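Local coordinates for alpha-acetolactate decarboxylase (Bacillus subtilis subsp. subtilis str. 168, PDB 5XNE), which converts acetolactate into (R)-acetoin with release of carbon dioxide, a step on the route from pyruvate to butane-2,3-diol, at residues B[7-12]-B[213-218]; B[16-21]-B[131-136]; B[79-84]-B[198-203]; B[31-36]-B[74-79]; B[120-125]-B[143-148]. All blocks are in the same frame, centred on the assembly; numbering follows the deposited sequence.

Interaction 1: residues B[7-12]-B[213-218]; sequences VSTMTS and ADFFNA
Phe215 holds its CG anti to the backbone N (chi1 -180°), and from the other segment Ser12 turns OG to the same position (chi1 -177°), which brings the hydroxyl up to the rim of the ring. The contact joins a capped helix start, with Thr9 as the N-cap of helix 10-14, to helix 213-217 close to the subunit interface. A single phenylalanine reaches across: its CD1 and CE1 meet two serine hydroxyls. Ser12 OG lies at the ring edge, near its plane, 3.4 Å from Phe215 CD1, while Ser8 OG approaches Phe215 CE1 obliquely at 3.6 Å. Ser12 CB adds an apolar touch to the same two ring carbons. Pro210 packs on both Ser8 and Phe215. Leu108 of the second subunit also packs on Phe215, and Asn107 of that subunit bonds to the carbonyls of Phe215 and Ala218, so that the ring links the capped turn to the dimer contact. Thr9 OG1 stands at the ring edge as well, 4.4 Å from Phe215 CE1, and accepts the capping bond from Ser12 N at 3.0 Å, with an N-H...O angle of 148°.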
# COMPACT_ATOMS: atom_id res chain seq x y z
N VAL B 7 8.56 -0.41 5.94
CA VAL B 7 8.71 0.66 6.92
C VAL B 7 8.58 2.01 6.22
O VAL B 7 9.44 2.41 5.43
CB VAL B 7 10.06 0.54 7.65
CG1 VAL B 7 10.32 1.77 8.52
CG2 VAL B 7 10.10 -0.72 8.51
N SER B 8 7.45 2.68 6.49
CA SER B 8 7.11 4.01 5.96
C SER B 8 7.03 4.07 4.42
O SER B 8 6.94 3.02 3.76
CB SER B 8 8.11 5.07 6.46
OG SER B 8 7.58 6.38 6.31
N THR B 9 7.02 5.28 3.87
CA THR B 9 6.77 5.44 2.44
C THR B 9 7.88 6.19 1.71
O THR B 9 8.57 7.04 2.28
CB THR B 9 5.45 6.21 2.15
OG1 THR B 9 5.63 7.61 2.41
CG2 THR B 9 4.31 5.65 3.00
N MET B 10 8.01 5.89 0.43
CA MET B 10 8.99 6.58 -0.39
C MET B 10 8.64 8.05 -0.52
O MET B 10 9.53 8.90 -0.54
CB MET B 10 9.09 5.93 -1.79
CG MET B 10 10.15 6.55 -2.67
SD MET B 10 11.80 6.25 -2.00
CE MET B 10 12.79 7.23 -3.12
N THR B 11 7.35 8.37 -0.56
CA THR B 11 7.00 9.78 -0.68
C THR B 11 7.35 10.58 0.57
O THR B 11 7.61 11.79 0.47
CB THR B 11 5.52 9.96 -1.00
OG1 THR B 11 4.74 9.32 0.02
CG2 THR B 11 5.20 9.36 -2.38
N SER B 12 7.40 9.95 1.74
CA SER B 12 7.88 10.66 2.94
C SER B 12 9.37 10.95 2.83
O SER B 12 9.84 12.04 3.20
CB SER B 12 7.56 9.87 4.22
OG SER B 12 7.95 10.58 5.40
N ALA B 213 6.56 12.90 14.85
CA ALA B 213 5.94 14.14 14.47
C ALA B 213 6.33 14.51 13.04
O ALA B 213 5.51 15.05 12.29
CB ALA B 213 6.33 15.25 15.44
N ASP B 214 7.57 14.21 12.65
CA ASP B 214 8.04 14.49 11.29
C ASP B 214 7.16 13.81 10.24
O ASP B 214 6.80 14.42 9.24
CB ASP B 214 9.48 14.04 11.10
CG ASP B 214 10.47 14.90 11.83
OD1 ASP B 214 10.13 16.07 12.12
OD2 ASP B 214 11.59 14.41 12.11
N PHE B 215 6.83 12.55 10.47
CA PHE B 215 5.98 11.86 9.52
C PHE B 215 4.55 12.39 9.59
O PHE B 215 3.93 12.61 8.56
CB PHE B 215 5.99 10.35 9.76
CG PHE B 215 5.13 9.60 8.78
CD1 PHE B 215 5.60 9.31 7.51
CD2 PHE B 215 3.83 9.24 9.11
CE1 PHE B 215 4.80 8.65 6.58
CE2 PHE B 215 3.01 8.57 8.18
CZ PHE B 215 3.51 8.28 6.93
N PHE B 216 4.03 12.57 10.80
CA PHE B 216 2.67 13.08 10.97
C PHE B 216 2.47 14.41 10.21
O PHE B 216 1.43 14.64 9.57
CB PHE B 216 2.34 13.31 12.44
CG PHE B 216 1.90 12.08 13.19
CD1 PHE B 216 2.51 10.84 12.97
CD2 PHE B 216 0.90 12.16 14.14
CE1 PHE B 216 2.12 9.73 13.67
CE2 PHE B 216 0.49 11.04 14.86
CZ PHE B 216 1.10 9.82 14.63
N ASN B 217 3.49 15.27 10.29
CA ASN B 217 3.41 16.62 9.73
C ASN B 217 3.91 16.76 8.29
O ASN B 217 3.85 17.85 7.71
CB ASN B 217 4.18 17.59 10.63
CG ASN B 217 3.54 17.75 11.99
OD1 ASN B 217 2.32 17.66 12.13
ND2 ASN B 217 4.37 18.00 13.01
N ALA B 218 4.41 15.67 7.71
CA ALA B 218 4.96 15.70 6.36
C ALA B 218 3.91 16.03 5.30
O ALA B 218 2.72 15.72 5.46
CB ALA B 218 5.62 14.37 6.02

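Interaction 2: residues B[16-21]-B[131-136]; sequences GVYDGD and KPYVPM
Tyr18 lies across Tyr133, the two side chains sliding past each other in opposite directions; CB, CG and the CD2-CE2 edge of Tyr18, through to OH, meet the loop 131-136. Its CB begins over the face of the Tyr133 ring, 4.0 Å from the centroid, in a CH-pi contact. CG, anti to the carbonyl carbon (chi1 -58°), starts the ring off across Tyr133 at the flank of CD2. Tyr18 CD2 then sits over the rim of the same face, 3.4 Å from Tyr133 CG, though the two ring planes are inclined at 51° and form an oblique pair. Further out, CE2 and CZ have moved on to Val134 O, with Tyr18 CZ 3.3 Å from it. At the tip, Tyr18 OH gives a weak hydrogen bond to Val134 O at 2.7 Å.

Gly16 closes helix 10-14 in a Schellman motif; its CA lies 3.5 Å above one face of the Tyr18 ring, toward the rim, and its O rests 3.3 Å from Tyr133 CD2. Tyr133 is gripped at its far end too, where OH donates to Asp19 OD1 at 2.6 Å, meeting the carboxylate on the syn side but 29° out of its plane. Asp19 OD2 and Lys131 NZ reach toward each other tip to tip, yet at 3.7 Å the salt bridge is long. Lys40 bonds to Tyr133 OH and, weakly through its backbone N, to Asp19 OD1. The crossing thus fills the join between two short helices: Tyr18 packs on Leu13 of helix 10-14 and on Ala139 of helix 136-139, whose Met136 lies against Met10 and Leu13.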
# COMPACT_ATOMS: atom_id res chain seq x y z
N GLY B 16 11.83 14.74 2.46
CA GLY B 16 12.94 15.08 3.33
C GLY B 16 12.78 14.62 4.76
O GLY B 16 13.46 15.11 5.66
N VAL B 17 11.88 13.67 4.98
CA VAL B 17 11.73 13.09 6.30
C VAL B 17 12.75 11.97 6.39
O VAL B 17 12.49 10.83 6.00
CB VAL B 17 10.30 12.57 6.53
CG1 VAL B 17 10.19 11.87 7.87
CG2 VAL B 17 9.32 13.73 6.45
N TYR B 18 13.93 12.29 6.89
CA TYR B 18 15.02 11.31 6.92
C TYR B 18 15.20 10.65 8.27
O TYR B 18 16.06 9.78 8.41
CB TYR B 18 16.33 11.97 6.49
CG TYR B 18 16.28 12.59 5.12
CD1 TYR B 18 15.55 12.00 4.09
CD2 TYR B 18 16.95 13.78 4.84
CE1 TYR B 18 15.49 12.58 2.82
CE2 TYR B 18 16.90 14.36 3.59
CZ TYR B 18 16.17 13.76 2.58
OH TYR B 18 16.12 14.34 1.33
N ASP B 19 14.41 11.04 9.26
CA ASP B 19 14.53 10.46 10.59
C ASP B 19 13.29 9.64 10.91
O ASP B 19 12.21 10.20 11.06
CB ASP B 19 14.71 11.56 11.65
CG ASP B 19 16.07 12.25 11.57
OD1 ASP B 19 16.86 11.99 10.64
OD2 ASP B 19 16.35 13.06 12.47
N GLY B 20 13.43 8.31 10.99
CA GLY B 20 12.31 7.48 11.41
C GLY B 20 12.49 6.95 12.82
O GLY B 20 13.44 7.31 13.51
N ASP B 21 11.57 6.09 13.25
CA ASP B 21 11.69 5.49 14.57
C ASP B 21 11.85 3.97 14.53
O ASP B 21 11.88 3.32 15.58
CB ASP B 21 10.48 5.87 15.44
CG ASP B 21 9.16 5.35 14.90
OD1 ASP B 21 9.12 4.87 13.74
OD2 ASP B 21 8.15 5.43 15.63
N LYS B 131 20.42 18.74 9.38
CA LYS B 131 19.21 19.54 9.47
C LYS B 131 19.54 21.02 9.27
O LYS B 131 20.63 21.46 9.61
CB LYS B 131 18.52 19.31 10.82
CG LYS B 131 17.87 17.91 10.94
CD LYS B 131 17.71 17.47 12.37
CE LYS B 131 16.83 16.25 12.47
NZ LYS B 131 15.40 16.60 12.19
N PRO B 132 18.61 21.79 8.68
CA PRO B 132 17.31 21.35 8.17
C PRO B 132 17.45 20.57 6.88
O PRO B 132 18.23 20.93 6.00
CB PRO B 132 16.56 22.66 7.94
CG PRO B 132 17.63 23.63 7.63
CD PRO B 132 18.81 23.24 8.46
N TYR B 133 16.70 19.48 6.79
CA TYR B 133 16.79 18.60 5.64
C TYR B 133 16.21 19.25 4.38
O TYR B 133 15.28 20.06 4.45
CB TYR B 133 16.05 17.29 5.93
CG TYR B 133 16.68 16.42 7.00
CD1 TYR B 133 18.06 16.40 7.19
CD2 TYR B 133 15.89 15.62 7.82
CE1 TYR B 133 18.64 15.59 8.16
CE2 TYR B 133 16.45 14.82 8.80
CZ TYR B 133 17.82 14.79 8.96
OH TYR B 133 18.37 13.97 9.92
N VAL B 134 16.78 18.89 3.24
CA VAL B 134 16.24 19.28 1.94
C VAL B 134 15.50 18.09 1.30
O VAL B 134 15.70 16.94 1.72
CB VAL B 134 17.36 19.78 1.00
CG1 VAL B 134 18.10 20.93 1.68
CG2 VAL B 134 18.33 18.65 0.64
N PRO B 135 14.64 18.35 0.30
CA PRO B 135 13.94 17.24 -0.36
C PRO B 135 14.93 16.29 -1.02
O PRO B 135 16.06 16.68 -1.36
CB PRO B 135 13.06 17.93 -1.40
CG PRO B 135 12.89 19.32 -0.88
CD PRO B 135 14.19 19.66 -0.21
N MET B 136 14.52 15.04 -1.22
CA MET B 136 15.45 14.03 -1.69
C MET B 136 16.00 14.31 -3.09
O MET B 136 17.14 13.96 -3.37
CB MET B 136 14.80 12.65 -1.68
CG MET B 136 15.83 11.54 -1.80
SD MET B 136 15.09 9.92 -1.59
CE MET B 136 16.52 8.87 -1.96

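Interaction 3: residues B[79-84]-B[198-203]; sequences TPDMTH and TISQKM
A classic beta bulge opens the antiparallel pairing of strand 82-86 with strand 195-208, Asp81 and Met82 both facing Ile199. Met82 and Ile199 form a hydrogen-bonded pair (Met82 N to Ile199 O 3.1 Å, Ile199 N to Met82 O 2.9 Å), and Asp81 N adds a weak bond to the same Ile199 carbonyl. Asp81 has its CG anti to its own carbonyl carbon (chi1 -58°), which brings the carboxylate carbon toward Ser200 and Gln201; Asp81 OD2 takes Gln201 N on its anti side at 2.8 Å, nearly straight at 164°. Thr79 supports this carboxylate: its OG1 donates to Asp81 OD1 at 2.8 Å and accepts from Ser200 OG at 3.0 Å. A water lies within hydrogen-bonding distance of Thr79 OG1, Asp81 OD2 and Gln201 O. A valine in place of Thr79 would probably leave Asp81 OD1 without its hydroxyl donor and Ser200 OG without that acceptor, one restraint on the carboxylate being lost. On the Met82 side of the sheet, Met82 CE packs on Ile199 CG2 at 3.7 Å, with Tyr110 touching both residues. An inverse gamma turn centred on Pro80 leading into a classic bulge at a strand start is the motif here.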
# COMPACT_ATOMS: atom_id res chain seq x y z
N THR B 79 12.30 -16.96 0.96
CA THR B 79 12.14 -18.39 0.69
C THR B 79 12.47 -18.62 -0.77
O THR B 79 12.01 -17.88 -1.63
CB THR B 79 10.72 -18.88 1.01
OG1 THR B 79 9.79 -18.25 0.13
CG2 THR B 79 10.35 -18.55 2.45
N PRO B 80 13.27 -19.65 -1.07
CA PRO B 80 13.70 -19.84 -2.46
C PRO B 80 12.62 -20.47 -3.36
O PRO B 80 12.72 -21.64 -3.72
CB PRO B 80 14.90 -20.77 -2.32
CG PRO B 80 14.63 -21.53 -1.07
CD PRO B 80 13.92 -20.59 -0.15
N ASP B 81 11.61 -19.69 -3.74
CA ASP B 81 10.48 -20.23 -4.50
C ASP B 81 10.83 -20.57 -5.94
O ASP B 81 10.29 -21.53 -6.51
CB ASP B 81 9.32 -19.24 -4.49
CG ASP B 81 8.86 -18.89 -3.09
OD1 ASP B 81 9.11 -19.68 -2.16
OD2 ASP B 81 8.25 -17.82 -2.91
N MET B 82 11.70 -19.77 -6.54
CA MET B 82 12.10 -19.95 -7.93
C MET B 82 13.60 -19.73 -8.08
O MET B 82 14.18 -18.84 -7.44
CB MET B 82 11.34 -19.00 -8.86
CG MET B 82 9.83 -19.20 -8.88
SD MET B 82 8.92 -17.83 -9.65
CE MET B 82 8.66 -16.76 -8.24
N THR B 83 14.23 -20.53 -8.92
CA THR B 83 15.63 -20.30 -9.24
C THR B 83 15.84 -20.24 -10.75
O THR B 83 15.08 -20.81 -11.52
CB THR B 83 16.54 -21.39 -8.66
OG1 THR B 83 16.27 -22.63 -9.31
CG2 THR B 83 16.31 -21.53 -7.16
N HIS B 84 16.87 -19.52 -11.15
CA HIS B 84 17.16 -19.31 -12.56
C HIS B 84 18.65 -19.07 -12.69
O HIS B 84 19.28 -18.50 -11.78
CB HIS B 84 16.36 -18.12 -13.10
CG HIS B 84 16.27 -18.07 -14.59
ND1 HIS B 84 15.81 -19.12 -15.35
CD2 HIS B 84 16.57 -17.08 -15.46
CE1 HIS B 84 15.84 -18.79 -16.62
NE2 HIS B 84 16.30 -17.56 -16.73
N THR B 198 17.58 -16.14 -7.44
CA THR B 198 16.61 -16.77 -6.57
C THR B 198 15.51 -15.73 -6.32
O THR B 198 15.81 -14.56 -6.11
CB THR B 198 17.23 -17.22 -5.24
OG1 THR B 198 18.43 -17.97 -5.51
CG2 THR B 198 16.29 -18.12 -4.49
N ILE B 199 14.26 -16.18 -6.39
CA ILE B 199 13.10 -15.28 -6.27
C ILE B 199 12.11 -15.82 -5.24
O ILE B 199 11.86 -17.03 -5.15
CB ILE B 199 12.39 -15.10 -7.63
CG1 ILE B 199 13.37 -14.52 -8.66
CG2 ILE B 199 11.18 -14.18 -7.50
CD1 ILE B 199 12.77 -14.33 -10.04
N SER B 200 11.56 -14.90 -4.43
CA SER B 200 10.61 -15.26 -3.39
C SER B 200 9.32 -14.46 -3.59
O SER B 200 9.35 -13.24 -3.66
CB SER B 200 11.22 -14.99 -2.01
OG SER B 200 10.40 -15.50 -0.97
N GLN B 201 8.20 -15.16 -3.72
CA GLN B 201 6.92 -14.52 -4.02
C GLN B 201 6.15 -14.24 -2.73
O GLN B 201 6.05 -15.10 -1.86
CB GLN B 201 6.09 -15.43 -4.95
CG GLN B 201 4.65 -14.98 -5.16
CD GLN B 201 3.88 -15.94 -6.05
OE1 GLN B 201 4.30 -16.22 -7.17
NE2 GLN B 201 2.77 -16.46 -5.55
N LYS B 202 5.60 -13.03 -2.61
CA LYS B 202 4.85 -12.66 -1.40
C LYS B 202 3.44 -12.15 -1.75
O LYS B 202 3.27 -11.37 -2.70
CB LYS B 202 5.62 -11.60 -0.61
CG LYS B 202 6.98 -12.07 -0.06
CD LYS B 202 6.81 -13.32 0.80
CE LYS B 202 8.12 -13.81 1.38
NZ LYS B 202 9.08 -13.99 0.30
N MET B 203 2.44 -12.58 -0.96
CA MET B 203 1.03 -12.24 -1.21
C MET B 203 0.51 -11.14 -0.30
O MET B 203 -0.66 -10.78 -0.37
CB MET B 203 0.13 -13.47 -1.03
CG MET B 203 0.50 -14.65 -1.89
SD MET B 203 0.43 -14.23 -3.64
CE MET B 203 -1.35 -14.29 -3.94
O HOH W 1 7.45 -16.93 -0.36
O HOH W 2 6.02 -18.12 -1.35

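Interaction 4: residues B[31-36]-B[74-79]; sequences GDFGIG and SFTFFT
Phe33 and Phe78 make the dense side of this contact: Phe78 CD2 stands over the rim of one Phe33 face, 3.5 Å from Phe33 CD2, with the ring planes 32° apart. Phe158 meets Phe33 edge-to-face, and Ala111 touches both side chains of the pair. The backbone is equally close-set. Gly34 CA comes within 3.0 Å of Ser74 O, so a side chain on Gly34 would run into that carbonyl and the Phe75 ring. Gly31 CA lies over the centre of the Phe77 ring in a CH-pi contact, 3.5 Å from its centroid. The solvent side begins at Asp32, which is partly exposed. Its CG falls between the backbone N and the carbonyl carbon (chi1 52°), and at the end of the side chain OD1 receives Phe78 N at 2.9 Å in an almost straight bond of 173°. Asp32 OD2 accepts from a water, 2.8 Å away, that also donates to Phe78 O, and OD2 itself lies at the edge of the Phe77 ring. On the buried side Ile35 pairs with Ser74 and touches the zinc ligands His173 and His175. Asp32 and Phe33 together facing Thr76 form a classic beta bulge, where strand 33-37 begins and strand 73-76 ends.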
# COMPACT_ATOMS: atom_id res chain seq x y z
N GLY B 31 12.14 -10.03 9.16
CA GLY B 31 12.74 -10.62 7.99
C GLY B 31 14.19 -10.98 8.17
O GLY B 31 14.83 -10.61 9.16
N ASP B 32 14.71 -11.70 7.18
CA ASP B 32 16.14 -11.99 7.11
C ASP B 32 16.75 -11.45 5.83
O ASP B 32 17.88 -11.77 5.48
CB ASP B 32 16.38 -13.50 7.20
CG ASP B 32 15.57 -14.30 6.20
OD1 ASP B 32 15.26 -13.80 5.10
OD2 ASP B 32 15.24 -15.46 6.53
N PHE B 33 16.00 -10.59 5.14
CA PHE B 33 16.34 -10.10 3.81
C PHE B 33 15.75 -8.71 3.68
O PHE B 33 14.61 -8.50 4.07
CB PHE B 33 15.76 -11.06 2.77
CG PHE B 33 16.00 -10.68 1.34
CD1 PHE B 33 15.24 -9.69 0.71
CD2 PHE B 33 16.92 -11.40 0.58
CE1 PHE B 33 15.43 -9.38 -0.61
CE2 PHE B 33 17.11 -11.11 -0.76
CZ PHE B 33 16.34 -10.10 -1.36
N GLY B 34 16.50 -7.76 3.14
CA GLY B 34 15.90 -6.45 2.88
C GLY B 34 16.86 -5.37 2.43
O GLY B 34 18.08 -5.59 2.36
N ILE B 35 16.28 -4.21 2.11
CA ILE B 35 17.04 -3.04 1.65
C ILE B 35 16.40 -1.78 2.22
O ILE B 35 15.29 -1.82 2.75
CB ILE B 35 17.08 -2.92 0.10
CG1 ILE B 35 15.67 -2.81 -0.48
CG2 ILE B 35 17.83 -4.10 -0.53
CD1 ILE B 35 15.64 -2.42 -1.96
N GLY B 36 17.11 -0.67 2.13
CA GLY B 36 16.54 0.58 2.60
C GLY B 36 17.64 1.57 2.89
O GLY B 36 18.73 1.53 2.28
N SER B 74 12.59 -2.11 3.70
CA SER B 74 11.67 -3.18 3.32
C SER B 74 12.32 -4.51 3.72
O SER B 74 13.50 -4.71 3.43
CB SER B 74 11.40 -3.17 1.80
OG SER B 74 11.05 -1.88 1.31
N PHE B 75 11.54 -5.41 4.33
CA PHE B 75 12.07 -6.71 4.79
C PHE B 75 11.17 -7.86 4.42
O PHE B 75 9.96 -7.69 4.24
CB PHE B 75 12.24 -6.71 6.31
CG PHE B 75 13.10 -5.62 6.82
CD1 PHE B 75 14.48 -5.71 6.72
CD2 PHE B 75 12.53 -4.49 7.39
CE1 PHE B 75 15.29 -4.68 7.18
CE2 PHE B 75 13.34 -3.46 7.85
CZ PHE B 75 14.71 -3.56 7.75
N THR B 76 11.75 -9.05 4.33
CA THR B 76 10.94 -10.25 4.23
C THR B 76 11.73 -11.42 4.75
O THR B 76 12.96 -11.33 4.90
CB THR B 76 10.48 -10.51 2.79
OG1 THR B 76 9.37 -11.41 2.80
CG2 THR B 76 11.61 -11.10 1.97
N PHE B 77 11.03 -12.52 5.02
CA PHE B 77 11.71 -13.78 5.27
C PHE B 77 11.78 -14.49 3.92
O PHE B 77 10.77 -14.95 3.39
CB PHE B 77 10.97 -14.62 6.32
CG PHE B 77 11.15 -14.10 7.71
CD1 PHE B 77 12.37 -14.24 8.37
CD2 PHE B 77 10.11 -13.45 8.36
CE1 PHE B 77 12.54 -13.75 9.66
CE2 PHE B 77 10.27 -12.96 9.65
CZ PHE B 77 11.48 -13.10 10.30
N PHE B 78 12.99 -14.53 3.38
CA PHE B 78 13.22 -14.99 2.03
C PHE B 78 13.05 -16.51 1.95
O PHE B 78 13.59 -17.23 2.79
CB PHE B 78 14.60 -14.58 1.55
CG PHE B 78 14.82 -14.75 0.07
CD1 PHE B 78 15.16 -15.99 -0.46
CD2 PHE B 78 14.71 -13.67 -0.79
CE1 PHE B 78 15.35 -16.15 -1.82
CE2 PHE B 78 14.91 -13.81 -2.14
CZ PHE B 78 15.24 -15.05 -2.67
N THR B 79 12.30 -16.96 0.96
CA THR B 79 12.14 -18.39 0.69
C THR B 79 12.47 -18.62 -0.77
O THR B 79 12.01 -17.88 -1.63
CB THR B 79 10.72 -18.88 1.01
OG1 THR B 79 9.79 -18.25 0.13
CG2 THR B 79 10.35 -18.55 2.45
O HOH W 3 13.27 -17.07 5.43

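Interaction 5: residues B[120-125]-B[143-148]; sequences KVQTRT and QPIFNF
Arg124 and Gln143 meet where strand 120-124 runs out near the zinc ion: NH1 donates to Gln143 OE1 at 3.2 Å, with the N-H...O angle at 156° and the acceptor somewhat out of the guanidinium plane. The same oxygen lies 3.0 Å from Arg124 CD, so it sits in the bend that the chain makes at chi2 (112°). On that face of the sheet Gln122 NE2 donates to Asn147 OD1 at 2.8 Å, in the carbonyl plane and on a lone pair, the two side chains lying side by side. On the other face Thr123 OG1 packs 3.5 Å from both Phe146 CB and Phe148 CE2, while its hydrogen-bond partner is Gly184 O. Thr125 OG1 meets the Phe146 ring at its edge.

Paired backbone bonds between Val121 and Phe148 and between Thr123 and Phe146 fix this antiparallel register, and Thr125 N to Pro144 O extends it. Further out, Glu44 forms a salt bridge with Arg124 NE, Thr232 O also takes NH1, and the zinc ligand His186 packs against the arginine. A leucine in place of Arg124 would probably leave Glu44 without its ionic mate and Gln143 OE1 without this donor, so that the amide could turn. Chemically, neutral oxygens on NH1 and a carboxylate on NE restrain the rotation of the guanidinium, and the side chain of Arg124 comes to about 4 Å from the zinc ion.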
# COMPACT_ATOMS: atom_id res chain seq x y z
N LYS B 120 29.82 -5.38 -14.78
CA LYS B 120 29.70 -4.02 -14.28
C LYS B 120 28.61 -3.93 -13.23
O LYS B 120 27.59 -4.62 -13.33
CB LYS B 120 29.38 -3.03 -15.40
CG LYS B 120 30.37 -3.01 -16.57
CD LYS B 120 29.94 -1.99 -17.61
CE LYS B 120 30.31 -2.44 -19.02
NZ LYS B 120 30.09 -3.91 -19.22
N VAL B 121 28.83 -3.10 -12.21
CA VAL B 121 27.75 -2.63 -11.34
C VAL B 121 27.98 -1.15 -11.11
O VAL B 121 29.10 -0.74 -10.79
CB VAL B 121 27.69 -3.35 -9.97
CG1 VAL B 121 26.46 -2.89 -9.18
CG2 VAL B 121 27.67 -4.85 -10.12
N GLN B 122 26.94 -0.34 -11.29
CA GLN B 122 27.02 1.05 -10.89
C GLN B 122 26.10 1.30 -9.72
O GLN B 122 24.92 0.93 -9.77
CB GLN B 122 26.67 2.00 -12.03
CG GLN B 122 26.87 3.45 -11.62
CD GLN B 122 26.56 4.42 -12.73
OE1 GLN B 122 25.39 4.70 -13.01
NE2 GLN B 122 27.60 4.93 -13.37
N THR B 123 26.63 1.91 -8.68
CA THR B 123 25.85 2.22 -7.50
C THR B 123 25.98 3.66 -7.06
O THR B 123 26.88 4.38 -7.49
CB THR B 123 26.25 1.35 -6.30
OG1 THR B 123 27.56 1.74 -5.85
CG2 THR B 123 26.24 -0.14 -6.66
N ARG B 124 25.07 4.05 -6.17
CA ARG B 124 25.21 5.24 -5.35
C ARG B 124 25.13 4.87 -3.88
O ARG B 124 24.59 3.83 -3.52
CB ARG B 124 24.12 6.26 -5.65
CG ARG B 124 22.72 5.76 -5.30
CD ARG B 124 22.11 6.54 -4.12
NE ARG B 124 20.91 5.89 -3.61
CZ ARG B 124 19.70 6.27 -4.00
NH1 ARG B 124 19.61 7.28 -4.87
NH2 ARG B 124 18.60 5.66 -3.53
N THR B 125 25.64 5.74 -3.01
CA THR B 125 25.36 5.63 -1.59
C THR B 125 24.91 6.99 -1.09
O THR B 125 25.68 7.95 -1.12
CB THR B 125 26.58 5.17 -0.77
OG1 THR B 125 27.67 6.09 -0.96
CG2 THR B 125 27.02 3.76 -1.17
N GLN B 143 25.38 12.82 -4.52
CA GLN B 143 25.65 11.48 -4.03
C GLN B 143 26.91 10.90 -4.69
O GLN B 143 27.16 11.13 -5.87
CB GLN B 143 24.45 10.56 -4.27
CG GLN B 143 24.27 10.16 -5.73
CD GLN B 143 22.83 9.80 -6.09
OE1 GLN B 143 22.06 9.35 -5.24
NE2 GLN B 143 22.47 10.01 -7.35
N PRO B 144 27.71 10.17 -3.91
CA PRO B 144 28.82 9.41 -4.48
C PRO B 144 28.28 8.32 -5.39
O PRO B 144 27.32 7.63 -5.02
CB PRO B 144 29.52 8.82 -3.26
CG PRO B 144 29.12 9.71 -2.15
CD PRO B 144 27.72 10.12 -2.44
N ILE B 145 28.88 8.18 -6.56
CA ILE B 145 28.53 7.12 -7.49
C ILE B 145 29.74 6.23 -7.68
O ILE B 145 30.85 6.72 -7.89
CB ILE B 145 28.04 7.68 -8.84
CG1 ILE B 145 26.82 8.57 -8.63
CG2 ILE B 145 27.71 6.54 -9.81
CD1 ILE B 145 26.23 9.13 -9.92
N PHE B 146 29.54 4.92 -7.59
CA PHE B 146 30.64 3.98 -7.71
C PHE B 146 30.47 3.12 -8.95
O PHE B 146 29.35 2.74 -9.31
CB PHE B 146 30.75 3.11 -6.46
CG PHE B 146 30.94 3.88 -5.19
CD1 PHE B 146 29.84 4.34 -4.47
CD2 PHE B 146 32.21 4.15 -4.71
CE1 PHE B 146 30.01 5.05 -3.29
CE2 PHE B 146 32.39 4.86 -3.54
CZ PHE B 146 31.30 5.32 -2.83
N ASN B 147 31.58 2.81 -9.60
CA ASN B 147 31.56 1.85 -10.70
C ASN B 147 32.47 0.67 -10.38
O ASN B 147 33.65 0.84 -10.09
CB ASN B 147 31.99 2.52 -12.01
CG ASN B 147 31.06 3.64 -12.42
OD1 ASN B 147 29.96 3.40 -12.91
ND2 ASN B 147 31.50 4.88 -12.21
N PHE B 148 31.90 -0.53 -10.41
CA PHE B 148 32.67 -1.73 -10.13
C PHE B 148 32.80 -2.55 -11.40
O PHE B 148 31.90 -2.58 -12.23
CB PHE B 148 32.00 -2.55 -9.02
CG PHE B 148 31.74 -1.77 -7.77
CD1 PHE B 148 32.76 -1.55 -6.86
CD2 PHE B 148 30.49 -1.24 -7.50
CE1 PHE B 148 32.54 -0.83 -5.71
CE2 PHE B 148 30.25 -0.52 -6.35
CZ PHE B 148 31.28 -0.31 -5.45

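In the fold
From the N terminus, interaction 1 opens first and closes last, so the other four contacts nest inside its loop. Interaction 2 opens next, at 16-21; interaction 4 opens and closes within it. Thr79 ends interaction 4 and begins interaction 3, and the two touch through Phe78 and Thr198. Interaction 3 crosses interaction 2, as does interaction 5, which lies inside interaction 3's loop. Interactions 1 and 2 pack the short helices and their loops on one side of the chain's centre, while 3, 4 and 5 bind strands together, with 4 and 5 on opposite sides of that centre. Met136 of interaction 2 reaches Arg124 of interaction 5, and interactions 1 and 3 both meet the second subunit.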